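Local coordinates for protein D-ribulose-5-phosphate 3-epimerase, putative (Plasmodium falciparum, PDB 1TQX) that probably catalyses the interconversion of D-ribulose 5-phosphate and D-xylulose 5-phosphate, using one bound divalent metal ion per subunit, at residues A[22-27]-A[33-38]; A[26-31]-A[63-68]; A[94-97]-A[102-105]; A[98-103]-A[130-135]. All blocks are in the same frame, centred on the assembly; numbering follows the deposited sequence.

Contact 1 (A[22-27]-A[33-38]); sequences EETQRM and EWIHLD. With ZN (zinc ion), chain D.
Ile-35 lays its CG1-CD1 arm against the end of Thr-24. The methyl CG2 of Thr-24 lies 3.7 Å from CG1 of Ile-35, and the two side chains cross at about a right angle. In Ile-35, CG1 stands anti to the backbone N (chi1 -171°), and this sends the arm from the strand to the helix. The Thr-24 hydroxyl also lies beside the arm, but its polar partner is the carbonyl O of Leu-20, one helical turn back. Thr-24 can therefore offer its methyl to the core without leaving OG1 unpaired. One turn on, CG of Met-27 reaches CD1 of Ile-35 at 4.3 Å, a looser touch. The rest of Met-27 turns off toward Ile-204 and Phe-205. Its CE sits over the centre of one face of the Arg-26 guanidinium. The edge of that group meets Glu-23 in a salt bridge: NH1 of Arg-26 lies 2.9 Å from OE1 of Glu-23, on its syn lone pair and close to the guanidinium plane.

Strand 34-40 has two working sides. Ile-35 faces the helix, while His-36 and Asp-38 face the barrel interior. NE2 of His-36 binds the zinc ion at 2.2 Å, and OD1 of Asp-38 binds it at 2.1 Å. His-70 and Asp-179 complete the site. Asp-68 accepts from ND1 of His-36, and this second-shell bond, together with the zinc, would hold the imidazole in its rotation. The contact thus joins an outer helix to the metal-bearing strand that follows it, the helix-on-strand packing of a TIM barrel, with the metal site of the ribulose-phosphate 3-epimerase family on the strand's inner side.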
loop_
_atom_site.group_PDB
_atom_site.type_symbol
_atom_site.label_atom_id
_atom_site.label_comp_id
_atom_site.label_asym_id
_atom_site.label_seq_id
_atom_site.Cartn_x
_atom_site.Cartn_y
_atom_site.Cartn_z
ATOM N N GLU A 22 -2.854 -18.207 -7.862
ATOM C CA GLU A 22 -4.234 -18.628 -7.613
ATOM C C GLU A 22 -4.978 -17.648 -6.703
ATOM O O GLU A 22 -6.129 -17.293 -6.968
ATOM C CB GLU A 22 -4.262 -20.038 -6.999
ATOM C CG GLU A 22 -5.667 -20.633 -6.880
ATOM C CD GLU A 22 -5.662 -22.115 -6.509
ATOM O OE1 GLU A 22 -6.402 -22.892 -7.152
ATOM O OE2 GLU A 22 -4.926 -22.501 -5.577
ATOM N N GLU A 23 -4.312 -17.215 -5.636
ATOM C CA GLU A 23 -4.902 -16.281 -4.693
ATOM C C GLU A 23 -5.194 -14.922 -5.326
ATOM O O GLU A 23 -6.220 -14.299 -5.032
ATOM C CB GLU A 23 -3.971 -16.104 -3.486
ATOM C CG GLU A 23 -3.822 -17.373 -2.652
ATOM C CD GLU A 23 -4.952 -17.545 -1.648
ATOM O OE1 GLU A 23 -6.118 -17.261 -1.995
ATOM O OE2 GLU A 23 -4.673 -17.972 -0.512
ATOM N N THR A 24 -4.294 -14.464 -6.190
ATOM C CA THR A 24 -4.469 -13.172 -6.849
ATOM C C THR A 24 -5.593 -13.222 -7.878
ATOM O O THR A 24 -6.365 -12.267 -8.015
ATOM C CB THR A 24 -3.168 -12.714 -7.543
ATOM O OG1 THR A 24 -2.105 -12.659 -6.582
ATOM C CG2 THR A 24 -3.351 -11.326 -8.146
ATOM N N GLN A 25 -5.678 -14.335 -8.603
ATOM C CA GLN A 25 -6.728 -14.511 -9.600
ATOM C C GLN A 25 -8.068 -14.516 -8.865
ATOM O O GLN A 25 -9.055 -13.964 -9.348
ATOM C CB GLN A 25 -6.522 -15.828 -10.365
ATOM C CG GLN A 25 -5.236 -15.842 -11.203
ATOM C CD GLN A 25 -4.964 -17.177 -11.871
ATOM O OE1 GLN A 25 -5.201 -18.234 -11.288
ATOM N NE2 GLN A 25 -4.439 -17.136 -13.094
ATOM N N ARG A 26 -8.088 -15.134 -7.690
ATOM C CA ARG A 26 -9.293 -15.198 -6.875
ATOM C C ARG A 26 -9.707 -13.781 -6.465
ATOM O O ARG A 26 -10.866 -13.394 -6.617
ATOM C CB ARG A 26 -9.023 -16.067 -5.644
ATOM C CG ARG A 26 -10.193 -16.256 -4.699
ATOM C CD ARG A 26 -9.702 -16.957 -3.434
ATOM N NE ARG A 26 -10.464 -16.553 -2.259
ATOM C CZ ARG A 26 -9.954 -16.478 -1.037
ATOM N NH1 ARG A 26 -8.676 -16.781 -0.830
ATOM N NH2 ARG A 26 -10.721 -16.102 -0.020
ATOM N N MET A 27 -8.762 -12.998 -5.952
ATOM C CA MET A 27 -9.068 -11.628 -5.548
ATOM C C MET A 27 -9.578 -10.839 -6.755
ATOM O O MET A 27 -10.495 -10.020 -6.647
ATOM C CB MET A 27 -7.820 -10.950 -4.966
ATOM C CG MET A 27 -7.392 -11.501 -3.598
ATOM S SD MET A 27 -8.708 -11.317 -2.353
ATOM C CE MET A 27 -9.283 -13.012 -2.219
ATOM N N GLU A 33 -9.729 -4.225 -6.934
ATOM C CA GLU A 33 -9.112 -3.393 -7.966
ATOM C C GLU A 33 -7.586 -3.512 -8.000
ATOM O O GLU A 33 -6.976 -3.519 -9.070
ATOM C CB GLU A 33 -9.488 -1.917 -7.756
ATOM C CG GLU A 33 -10.986 -1.591 -7.885
ATOM C CD GLU A 33 -11.783 -1.824 -6.600
ATOM O OE1 GLU A 33 -13.001 -1.552 -6.612
ATOM O OE2 GLU A 33 -11.206 -2.268 -5.582
ATOM N N TRP A 34 -6.981 -3.599 -6.820
ATOM C CA TRP A 34 -5.530 -3.687 -6.679
ATOM C C TRP A 34 -5.128 -4.955 -5.933
ATOM O O TRP A 34 -5.943 -5.552 -5.226
ATOM C CB TRP A 34 -5.014 -2.505 -5.848
ATOM C CG TRP A 34 -5.034 -1.140 -6.490
ATOM C CD1 TRP A 34 -5.772 -0.734 -7.563
ATOM C CD2 TRP A 34 -4.298 0.007 -6.054
ATOM N NE1 TRP A 34 -5.537 0.599 -7.824
ATOM C CE2 TRP A 34 -4.638 1.075 -6.907
ATOM C CE3 TRP A 34 -3.384 0.234 -5.011
ATOM C CZ2 TRP A 34 -4.095 2.352 -6.759
ATOM C CZ3 TRP A 34 -2.842 1.507 -4.862
ATOM C CH2 TRP A 34 -3.202 2.552 -5.734
ATOM N N ILE A 35 -3.870 -5.360 -6.099
ATOM C CA ILE A 35 -3.330 -6.500 -5.367
ATOM C C ILE A 35 -2.107 -5.878 -4.690
ATOM O O ILE A 35 -1.238 -5.319 -5.357
ATOM C CB ILE A 35 -2.948 -7.706 -6.290
ATOM C CG1 ILE A 35 -2.611 -8.920 -5.422
ATOM C CG2 ILE A 35 -1.777 -7.365 -7.208
ATOM C CD1 ILE A 35 -3.787 -9.415 -4.588
ATOM N N HIS A 36 -2.078 -5.929 -3.360
ATOM C CA HIS A 36 -0.992 -5.332 -2.586
ATOM C C HIS A 36 0.127 -6.330 -2.328
ATOM O O HIS A 36 -0.067 -7.336 -1.635
ATOM C CB HIS A 36 -1.545 -4.808 -1.260
ATOM C CG HIS A 36 -0.621 -3.874 -0.548
ATOM N ND1 HIS A 36 -0.410 -2.576 -0.964
ATOM C CD2 HIS A 36 0.151 -4.047 0.549
ATOM C CE1 HIS A 36 0.450 -1.990 -0.153
ATOM N NE2 HIS A 36 0.806 -2.860 0.774
ATOM N N LEU A 37 1.308 -6.031 -2.863
ATOM C CA LEU A 37 2.465 -6.912 -2.752
ATOM C C LEU A 37 3.556 -6.381 -1.822
ATOM O O LEU A 37 4.296 -5.464 -2.180
ATOM C CB LEU A 37 3.042 -7.140 -4.160
ATOM C CG LEU A 37 1.993 -7.605 -5.179
ATOM C CD1 LEU A 37 2.447 -7.328 -6.614
ATOM C CD2 LEU A 37 1.732 -9.091 -4.961
ATOM N N ASP A 38 3.653 -6.967 -0.631
ATOM C CA ASP A 38 4.655 -6.556 0.356
ATOM C C ASP A 38 6.020 -7.210 0.165
ATOM O O ASP A 38 6.157 -8.422 0.315
ATOM C CB ASP A 38 4.162 -6.864 1.778
ATOM C CG ASP A 38 3.029 -5.961 2.211
ATOM O OD1 ASP A 38 3.125 -4.745 1.984
ATOM O OD2 ASP A 38 2.047 -6.459 2.795
HETATM ZN ZN ZN D . 2.060 -3.021 2.621
#

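Contact 2 (A[26-31]-A[63-68]); sequences RMESLG and KSIFFD
Glu-28 carries the polar part of this contact through one carboxylate oxygen. Its OE2 accepts from two backbone amides of 63-68. Lys-63 N donates at 2.9 Å to the syn lone pair, the side of the other oxygen. Ile-65 N donates at 2.9 Å to the anti lone pair, and this bond is the straighter one, at 166° against 146°. The intervening amide, Ser-64 N, is 3.1 Å from OE2, but its angle is too poor for a bond. The Glu-28 chain starts with CG anti to the backbone N (chi1 -168°) and runs extended past CG, which carries the carboxylate from the helix across to the turn.

The remaining contacts are van der Waals. CB of Ile-65 rests 3.3 Å from OE2 of Glu-28, and CG2 is close by. The Lys-63 chain bends at chi3, bringing CE 3.5 Å from OE1 of Glu-28.

Charge adds a longer-range term. NZ of Lys-63 stays 4.6 Å from OE1 of Glu-28, so the opposite charges are near without forming a salt bridge. Two N-H donors and a nearby ammonium would be expected to favour the ionised carboxylate. Through its two bonds the carboxylate ties helix 20-29 to the turn before strand 66-72.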
loop_
_atom_site.group_PDB
_atom_site.type_symbol
_atom_site.label_atom_id
_atom_site.label_comp_id
_atom_site.label_asym_id
_atom_site.label_seq_id
_atom_site.Cartn_x
_atom_site.Cartn_y
_atom_site.Cartn_z
ATOM N N ARG A 26 -8.088 -15.134 -7.690
ATOM C CA ARG A 26 -9.293 -15.198 -6.875
ATOM C C ARG A 26 -9.707 -13.781 -6.465
ATOM O O ARG A 26 -10.866 -13.394 -6.617
ATOM C CB ARG A 26 -9.023 -16.067 -5.644
ATOM C CG ARG A 26 -10.193 -16.256 -4.699
ATOM C CD ARG A 26 -9.702 -16.957 -3.434
ATOM N NE ARG A 26 -10.464 -16.553 -2.259
ATOM C CZ ARG A 26 -9.954 -16.478 -1.037
ATOM N NH1 ARG A 26 -8.676 -16.781 -0.830
ATOM N NH2 ARG A 26 -10.721 -16.102 -0.020
ATOM N N MET A 27 -8.762 -12.998 -5.952
ATOM C CA MET A 27 -9.068 -11.628 -5.548
ATOM C C MET A 27 -9.578 -10.839 -6.755
ATOM O O MET A 27 -10.495 -10.020 -6.647
ATOM C CB MET A 27 -7.820 -10.950 -4.966
ATOM C CG MET A 27 -7.392 -11.501 -3.598
ATOM S SD MET A 27 -8.708 -11.317 -2.353
ATOM C CE MET A 27 -9.283 -13.012 -2.219
ATOM N N GLU A 28 -8.974 -11.098 -7.906
ATOM C CA GLU A 28 -9.356 -10.434 -9.145
ATOM C C GLU A 28 -10.804 -10.791 -9.489
ATOM O O GLU A 28 -11.605 -9.920 -9.822
ATOM C CB GLU A 28 -8.409 -10.880 -10.268
ATOM C CG GLU A 28 -8.491 -10.082 -11.557
ATOM C CD GLU A 28 -7.328 -10.392 -12.489
ATOM O OE1 GLU A 28 -7.159 -11.576 -12.866
ATOM O OE2 GLU A 28 -6.582 -9.456 -12.839
ATOM N N SER A 29 -11.141 -12.075 -9.387
ATOM C CA SER A 29 -12.490 -12.529 -9.702
ATOM C C SER A 29 -13.536 -11.977 -8.735
ATOM O O SER A 29 -14.716 -11.878 -9.084
ATOM C CB SER A 29 -12.554 -14.061 -9.698
ATOM O OG SER A 29 -12.512 -14.569 -8.376
ATOM N N LEU A 30 -13.107 -11.613 -7.528
ATOM C CA LEU A 30 -14.024 -11.071 -6.529
ATOM C C LEU A 30 -14.236 -9.573 -6.695
ATOM O O LEU A 30 -15.084 -8.989 -6.028
ATOM C CB LEU A 30 -13.512 -11.361 -5.112
ATOM C CG LEU A 30 -13.372 -12.836 -4.724
ATOM C CD1 LEU A 30 -12.889 -12.939 -3.285
ATOM C CD2 LEU A 30 -14.711 -13.552 -4.901
ATOM N N GLY A 31 -13.455 -8.946 -7.567
ATOM C CA GLY A 31 -13.620 -7.523 -7.793
ATOM C C GLY A 31 -12.592 -6.600 -7.168
ATOM O O GLY A 31 -12.733 -5.380 -7.253
ATOM N N LYS A 63 -4.852 -10.491 -14.984
ATOM C CA LYS A 63 -5.472 -9.765 -16.077
ATOM C C LYS A 63 -5.449 -8.262 -15.850
ATOM O O LYS A 63 -4.441 -7.607 -16.108
ATOM C CB LYS A 63 -6.907 -10.261 -16.281
ATOM C CG LYS A 63 -6.961 -11.685 -16.820
ATOM C CD LYS A 63 -8.382 -12.197 -17.005
ATOM C CE LYS A 63 -9.074 -12.410 -15.669
ATOM N NZ LYS A 63 -10.399 -13.069 -15.834
ATOM N N SER A 64 -6.548 -7.716 -15.350
ATOM C CA SER A 64 -6.637 -6.278 -15.124
ATOM C C SER A 64 -6.162 -5.770 -13.765
ATOM O O SER A 64 -5.914 -4.576 -13.615
ATOM C CB SER A 64 -8.082 -5.811 -15.332
ATOM O OG SER A 64 -8.533 -6.101 -16.640
ATOM N N ILE A 65 -6.012 -6.651 -12.782
ATOM C CA ILE A 65 -5.621 -6.184 -11.458
ATOM C C ILE A 65 -4.316 -5.373 -11.410
ATOM O O ILE A 65 -3.298 -5.757 -11.983
ATOM C CB ILE A 65 -5.598 -7.361 -10.446
ATOM C CG1 ILE A 65 -5.756 -6.810 -9.026
ATOM C CG2 ILE A 65 -4.314 -8.172 -10.591
ATOM C CD1 ILE A 65 -6.249 -7.839 -8.010
ATOM N N PHE A 66 -4.391 -4.233 -10.726
ATOM C CA PHE A 66 -3.308 -3.258 -10.543
ATOM C C PHE A 66 -2.244 -3.774 -9.560
ATOM O O PHE A 66 -2.570 -4.154 -8.436
ATOM C CB PHE A 66 -3.957 -1.974 -10.013
ATOM C CG PHE A 66 -3.039 -0.785 -9.897
ATOM C CD1 PHE A 66 -3.089 0.238 -10.844
ATOM C CD2 PHE A 66 -2.238 -0.611 -8.770
ATOM C CE1 PHE A 66 -2.368 1.424 -10.664
ATOM C CE2 PHE A 66 -1.508 0.573 -8.578
ATOM C CZ PHE A 66 -1.579 1.590 -9.526
ATOM N N PHE A 67 -0.981 -3.773 -9.982
ATOM C CA PHE A 67 0.111 -4.244 -9.134
ATOM C C PHE A 67 0.642 -3.135 -8.228
ATOM O O PHE A 67 1.343 -2.225 -8.677
ATOM C CB PHE A 67 1.246 -4.813 -10.002
ATOM C CG PHE A 67 1.079 -6.276 -10.348
ATOM C CD1 PHE A 67 -0.149 -6.784 -10.782
ATOM C CD2 PHE A 67 2.164 -7.145 -10.263
ATOM C CE1 PHE A 67 -0.282 -8.139 -11.121
ATOM C CE2 PHE A 67 2.038 -8.501 -10.601
ATOM C CZ PHE A 67 0.816 -8.994 -11.030
ATOM N N ASP A 68 0.299 -3.217 -6.947
ATOM C CA ASP A 68 0.713 -2.226 -5.964
ATOM C C ASP A 68 1.807 -2.825 -5.069
ATOM O O ASP A 68 1.535 -3.618 -4.165
ATOM C CB ASP A 68 -0.527 -1.804 -5.169
ATOM C CG ASP A 68 -0.216 -0.866 -4.035
ATOM O OD1 ASP A 68 0.633 0.037 -4.199
ATOM O OD2 ASP A 68 -0.860 -1.025 -2.975
#

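Contact 3 (A[94-97]-A[102-105]); sequences EALN and RCIQ
Leu-96 packs against the first turn of helix 100-111, and this is the tight side of the contact. Its CD2 lies 3.5 Å from the carbonyl O of Arg-102 and 3.9 Å from SG of Cys-103. CB of Leu-96 also borders that sulfur. CD2 thus sits against the backbone at Arg-102 and Cys-103. CG of Leu-96 lies 3.7 Å above one face of the Arg-102 guanidinium, shifted toward the rim. The group is therefore backed by an apolar branch, and NH1 meets two waters at its edge.

The outer side is looser and wet. The Arg-102 chain bends at chi3 (61°), which folds the guanidinium back over the loop. OD1 of Asn-97 lies at the guanidinium edge, but it is 3.9 Å from NH1, and the amide and guanidinium planes are nearly perpendicular, 86° apart. Water fills the role of a direct bond. One water accepts from NH1 of Arg-102 at 2.9 Å and donates to the carbonyl O of Ala-95. A second accepts from NH1 at 2.8 Å and donates to OD1 of Asn-97. Both lie in the guanidinium plane.

The contact folds the loop after strand 88-92 onto the helix that follows it. Leu-96 and Cys-103 both touch Phe-91 of that strand, Leu-96 also reaches Pro-76, and Cys-103 reaches Ile-119 of strand 116-121.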
loop_
_atom_site.group_PDB
_atom_site.type_symbol
_atom_site.label_atom_id
_atom_site.label_comp_id
_atom_site.label_asym_id
_atom_site.label_seq_id
_atom_site.Cartn_x
_atom_site.Cartn_y
_atom_site.Cartn_z
ATOM N N GLU A 94 11.618 6.595 5.456
ATOM C CA GLU A 94 12.714 6.229 6.349
ATOM C C GLU A 94 13.858 5.495 5.661
ATOM O O GLU A 94 14.999 5.553 6.118
ATOM C CB GLU A 94 12.199 5.372 7.515
ATOM C CG GLU A 94 11.074 6.015 8.326
ATOM C CD GLU A 94 9.707 5.765 7.721
ATOM O OE1 GLU A 94 9.643 5.142 6.643
ATOM O OE2 GLU A 94 8.694 6.184 8.322
ATOM N N ALA A 95 13.559 4.798 4.568
ATOM C CA ALA A 95 14.591 4.059 3.848
ATOM C C ALA A 95 15.618 5.014 3.235
ATOM O O ALA A 95 16.763 4.629 2.990
ATOM C CB ALA A 95 13.956 3.194 2.759
ATOM N N LEU A 96 15.198 6.249 2.980
ATOM C CA LEU A 96 16.080 7.264 2.415
ATOM C C LEU A 96 16.474 8.287 3.477
ATOM O O LEU A 96 16.676 9.464 3.177
ATOM C CB LEU A 96 15.403 7.973 1.235
ATOM C CG LEU A 96 15.558 7.292 -0.128
ATOM C CD1 LEU A 96 15.087 5.856 -0.032
ATOM C CD2 LEU A 96 14.769 8.051 -1.193
ATOM N N ASN A 97 16.563 7.826 4.721
ATOM C CA ASN A 97 16.957 8.675 5.839
ATOM C C ASN A 97 16.142 9.957 5.996
ATOM O O ASN A 97 16.655 10.985 6.443
ATOM C CB ASN A 97 18.447 9.006 5.721
ATOM C CG ASN A 97 19.325 7.774 5.851
ATOM O OD1 ASN A 97 20.504 7.792 5.490
ATOM N ND2 ASN A 97 18.756 6.698 6.376
ATOM N N ARG A 102 16.455 13.409 -1.591
ATOM C CA ARG A 102 16.647 12.045 -2.071
ATOM C C ARG A 102 15.320 11.417 -2.467
ATOM O O ARG A 102 15.242 10.685 -3.454
ATOM C CB ARG A 102 17.326 11.185 -1.005
ATOM C CG ARG A 102 18.809 11.474 -0.816
ATOM C CD ARG A 102 19.433 10.471 0.135
ATOM N NE ARG A 102 19.330 9.104 -0.369
ATOM C CZ ARG A 102 19.508 8.018 0.376
ATOM N NH1 ARG A 102 19.800 8.135 1.665
ATOM N NH2 ARG A 102 19.391 6.812 -0.165
ATOM N N CYS A 103 14.276 11.699 -1.694
ATOM C CA CYS A 103 12.953 11.158 -1.984
ATOM C C CYS A 103 12.403 11.755 -3.279
ATOM O O CYS A 103 11.795 11.052 -4.091
ATOM C CB CYS A 103 11.994 11.434 -0.821
ATOM S SG CYS A 103 12.378 10.468 0.682
ATOM N N ILE A 104 12.614 13.052 -3.472
ATOM C CA ILE A 104 12.146 13.706 -4.686
ATOM C C ILE A 104 12.812 13.082 -5.917
ATOM O O ILE A 104 12.158 12.844 -6.931
ATOM C CB ILE A 104 12.442 15.221 -4.653
ATOM C CG1 ILE A 104 11.559 15.899 -3.600
ATOM C CG2 ILE A 104 12.188 15.838 -6.024
ATOM C CD1 ILE A 104 11.863 17.369 -3.391
ATOM N N GLN A 105 14.109 12.801 -5.824
ATOM C CA GLN A 105 14.839 12.205 -6.944
ATOM C C GLN A 105 14.344 10.796 -7.290
ATOM O O GLN A 105 14.210 10.456 -8.466
ATOM C CB GLN A 105 16.342 12.170 -6.637
ATOM C CG GLN A 105 17.206 11.584 -7.754
ATOM C CD GLN A 105 17.047 12.323 -9.080
ATOM O OE1 GLN A 105 17.061 13.555 -9.123
ATOM N NE2 GLN A 105 16.909 11.570 -10.168
HETATM O O HOH W 1 19.502 5.564 2.873
HETATM O O HOH W 2 20.865 10.020 3.465
#

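Contact 4 (A[98-103]-A[130-135]); sequences EDTERC and LVPILD
Thr-100 meets both Pro-132 and Ile-133 where two neighbouring outer helices of the TIM barrel meet, helix 100-111 and the short helix 131-134. The methyl CG2 of Thr-100 makes the main apolar contacts of that residue. It lies 3.5 Å from CB of Pro-132 and 3.6 Å from CG1 of Ile-133. It stands anti to the backbone N (the OG1 torsion, chi1, is -60°), and this points it across to the neighbouring helix. Thr-100 crosses the proline at about a right angle, whereas it and Ile-133 slide past each other in opposite directions. OG1 of Thr-100 also skirts the proline ring, 3.7 Å from CB of Pro-132.

Behind this first shell, Ile-119 of strand 116-121 touches both Cys-103 and Ile-133, and Phe-93 also touches Ile-133. These residues close the inner side of the contact. Asp-99 is the N-cap of helix 100-111, and its OD2 accepts a weak 3.4 Å bond from Arg-102 N. Cys-103 N bonds to the carbonyl O of Asp-99, completing the first turn that presents Thr-100 and Cys-103 to the same neighbour. On the buried side, CD1 of Ile-133 presses against CB of Cys-103 at 3.4 Å, tighter than usual for two carbons.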
loop_
_atom_site.group_PDB
_atom_site.type_symbol
_atom_site.label_atom_id
_atom_site.label_comp_id
_atom_site.label_asym_id
_atom_site.label_seq_id
_atom_site.Cartn_x
_atom_site.Cartn_y
_atom_site.Cartn_z
ATOM N N GLU A 98 14.868 9.890 5.624
ATOM C CA GLU A 98 13.967 11.024 5.755
ATOM C C GLU A 98 14.433 12.338 5.129
ATOM O O GLU A 98 14.088 13.415 5.615
ATOM C CB GLU A 98 13.643 11.254 7.237
ATOM C CG GLU A 98 12.871 10.103 7.870
ATOM C CD GLU A 98 12.472 10.371 9.308
ATOM O OE1 GLU A 98 12.235 11.546 9.654
ATOM O OE2 GLU A 98 12.376 9.401 10.086
ATOM N N ASP A 99 15.215 12.281 4.060
ATOM C CA ASP A 99 15.618 13.541 3.464
ATOM C C ASP A 99 14.883 13.764 2.144
ATOM O O ASP A 99 14.934 12.952 1.217
ATOM C CB ASP A 99 17.141 13.629 3.317
ATOM C CG ASP A 99 17.645 13.005 2.061
ATOM O OD1 ASP A 99 17.442 11.784 1.892
ATOM O OD2 ASP A 99 18.246 13.741 1.248
ATOM N N THR A 100 14.157 14.875 2.116
ATOM C CA THR A 100 13.335 15.295 0.989
ATOM C C THR A 100 13.963 15.233 -0.400
ATOM O O THR A 100 13.344 14.732 -1.342
ATOM C CB THR A 100 12.816 16.727 1.227
ATOM O OG1 THR A 100 12.028 16.749 2.422
ATOM C CG2 THR A 100 11.962 17.195 0.054
ATOM N N GLU A 101 15.178 15.751 -0.537
ATOM C CA GLU A 101 15.841 15.754 -1.835
ATOM C C GLU A 101 16.023 14.357 -2.417
ATOM O O GLU A 101 15.770 14.138 -3.603
ATOM C CB GLU A 101 17.192 16.467 -1.736
ATOM C CG GLU A 101 17.061 17.938 -1.375
ATOM C CD GLU A 101 16.278 18.728 -2.410
ATOM O OE1 GLU A 101 15.943 19.899 -2.136
ATOM O OE2 GLU A 101 16.003 18.186 -3.503
ATOM N N ARG A 102 16.455 13.409 -1.591
ATOM C CA ARG A 102 16.647 12.045 -2.071
ATOM C C ARG A 102 15.320 11.417 -2.467
ATOM O O ARG A 102 15.242 10.685 -3.454
ATOM C CB ARG A 102 17.326 11.185 -1.005
ATOM C CG ARG A 102 18.809 11.474 -0.816
ATOM C CD ARG A 102 19.433 10.471 0.135
ATOM N NE ARG A 102 19.330 9.104 -0.369
ATOM C CZ ARG A 102 19.508 8.018 0.376
ATOM N NH1 ARG A 102 19.800 8.135 1.665
ATOM N NH2 ARG A 102 19.391 6.812 -0.165
ATOM N N CYS A 103 14.276 11.699 -1.694
ATOM C CA CYS A 103 12.953 11.158 -1.984
ATOM C C CYS A 103 12.403 11.755 -3.279
ATOM O O CYS A 103 11.795 11.052 -4.091
ATOM C CB CYS A 103 11.994 11.434 -0.821
ATOM S SG CYS A 103 12.378 10.468 0.682
ATOM N N LEU A 130 6.590 15.109 5.333
ATOM C CA LEU A 130 6.368 14.765 3.925
ATOM C C LEU A 130 5.949 15.945 3.048
ATOM O O LEU A 130 6.029 15.867 1.820
ATOM C CB LEU A 130 5.289 13.681 3.799
ATOM C CG LEU A 130 5.530 12.289 4.390
ATOM C CD1 LEU A 130 4.312 11.429 4.109
ATOM C CD2 LEU A 130 6.775 11.656 3.776
ATOM N N VAL A 131 5.494 17.027 3.671
ATOM C CA VAL A 131 5.031 18.192 2.924
ATOM C C VAL A 131 5.917 18.639 1.752
ATOM O O VAL A 131 5.429 18.812 0.637
ATOM C CB VAL A 131 4.780 19.386 3.873
ATOM C CG1 VAL A 131 4.372 20.618 3.075
ATOM C CG2 VAL A 131 3.674 19.025 4.858
ATOM N N PRO A 132 7.225 18.826 1.982
ATOM C CA PRO A 132 8.089 19.253 0.875
ATOM C C PRO A 132 8.002 18.326 -0.341
ATOM O O PRO A 132 7.980 18.780 -1.487
ATOM C CB PRO A 132 9.479 19.251 1.505
ATOM C CG PRO A 132 9.194 19.601 2.937
ATOM C CD PRO A 132 7.988 18.741 3.239
ATOM N N ILE A 133 7.943 17.023 -0.089
ATOM C CA ILE A 133 7.862 16.052 -1.172
ATOM C C ILE A 133 6.489 16.060 -1.826
ATOM O O ILE A 133 6.372 16.079 -3.052
ATOM C CB ILE A 133 8.133 14.626 -0.665
ATOM C CG1 ILE A 133 9.469 14.581 0.075
ATOM C CG2 ILE A 133 8.147 13.659 -1.842
ATOM C CD1 ILE A 133 9.694 13.299 0.856
ATOM N N LEU A 134 5.451 16.046 -0.998
ATOM C CA LEU A 134 4.085 16.031 -1.495
ATOM C C LEU A 134 3.732 17.274 -2.300
ATOM O O LEU A 134 2.910 17.208 -3.211
ATOM C CB LEU A 134 3.102 15.866 -0.330
ATOM C CG LEU A 134 3.229 14.550 0.446
ATOM C CD1 LEU A 134 2.199 14.501 1.566
ATOM C CD2 LEU A 134 3.040 13.380 -0.508
ATOM N N ASP A 135 4.350 18.404 -1.974
ATOM C CA ASP A 135 4.056 19.636 -2.698
ATOM C C ASP A 135 4.548 19.626 -4.146
ATOM O O ASP A 135 4.106 20.442 -4.956
ATOM C CB ASP A 135 4.638 20.848 -1.959
ATOM C CG ASP A 135 3.835 21.225 -0.723
ATOM O OD1 ASP A 135 2.691 20.743 -0.569
ATOM O OD2 ASP A 135 4.342 22.021 0.095
#

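The four contacts form two pairs on opposite sides of the chain's centre. Contacts 1 and 2 share Arg-26 and Met-27 on helix 20-29, and their centres are 5 Å apart. Their strands, 34-40 and 66-72, are neighbours in the barrel. Contact 1 holds two of the four zinc ligands. Contact 2 supplies the Asp-68 that backs one of them. Contacts 3 and 4 share Arg-102 and Cys-103 on helix 100-111, with centres 7 Å apart. The side chain of Leu-96 in contact 3 is about 12 Å from that of the zinc ligand His-70. Contact 4 lies away from the active site. The centres of contacts 1 and 3 are 28 Å apart, and nothing touches between the pairs.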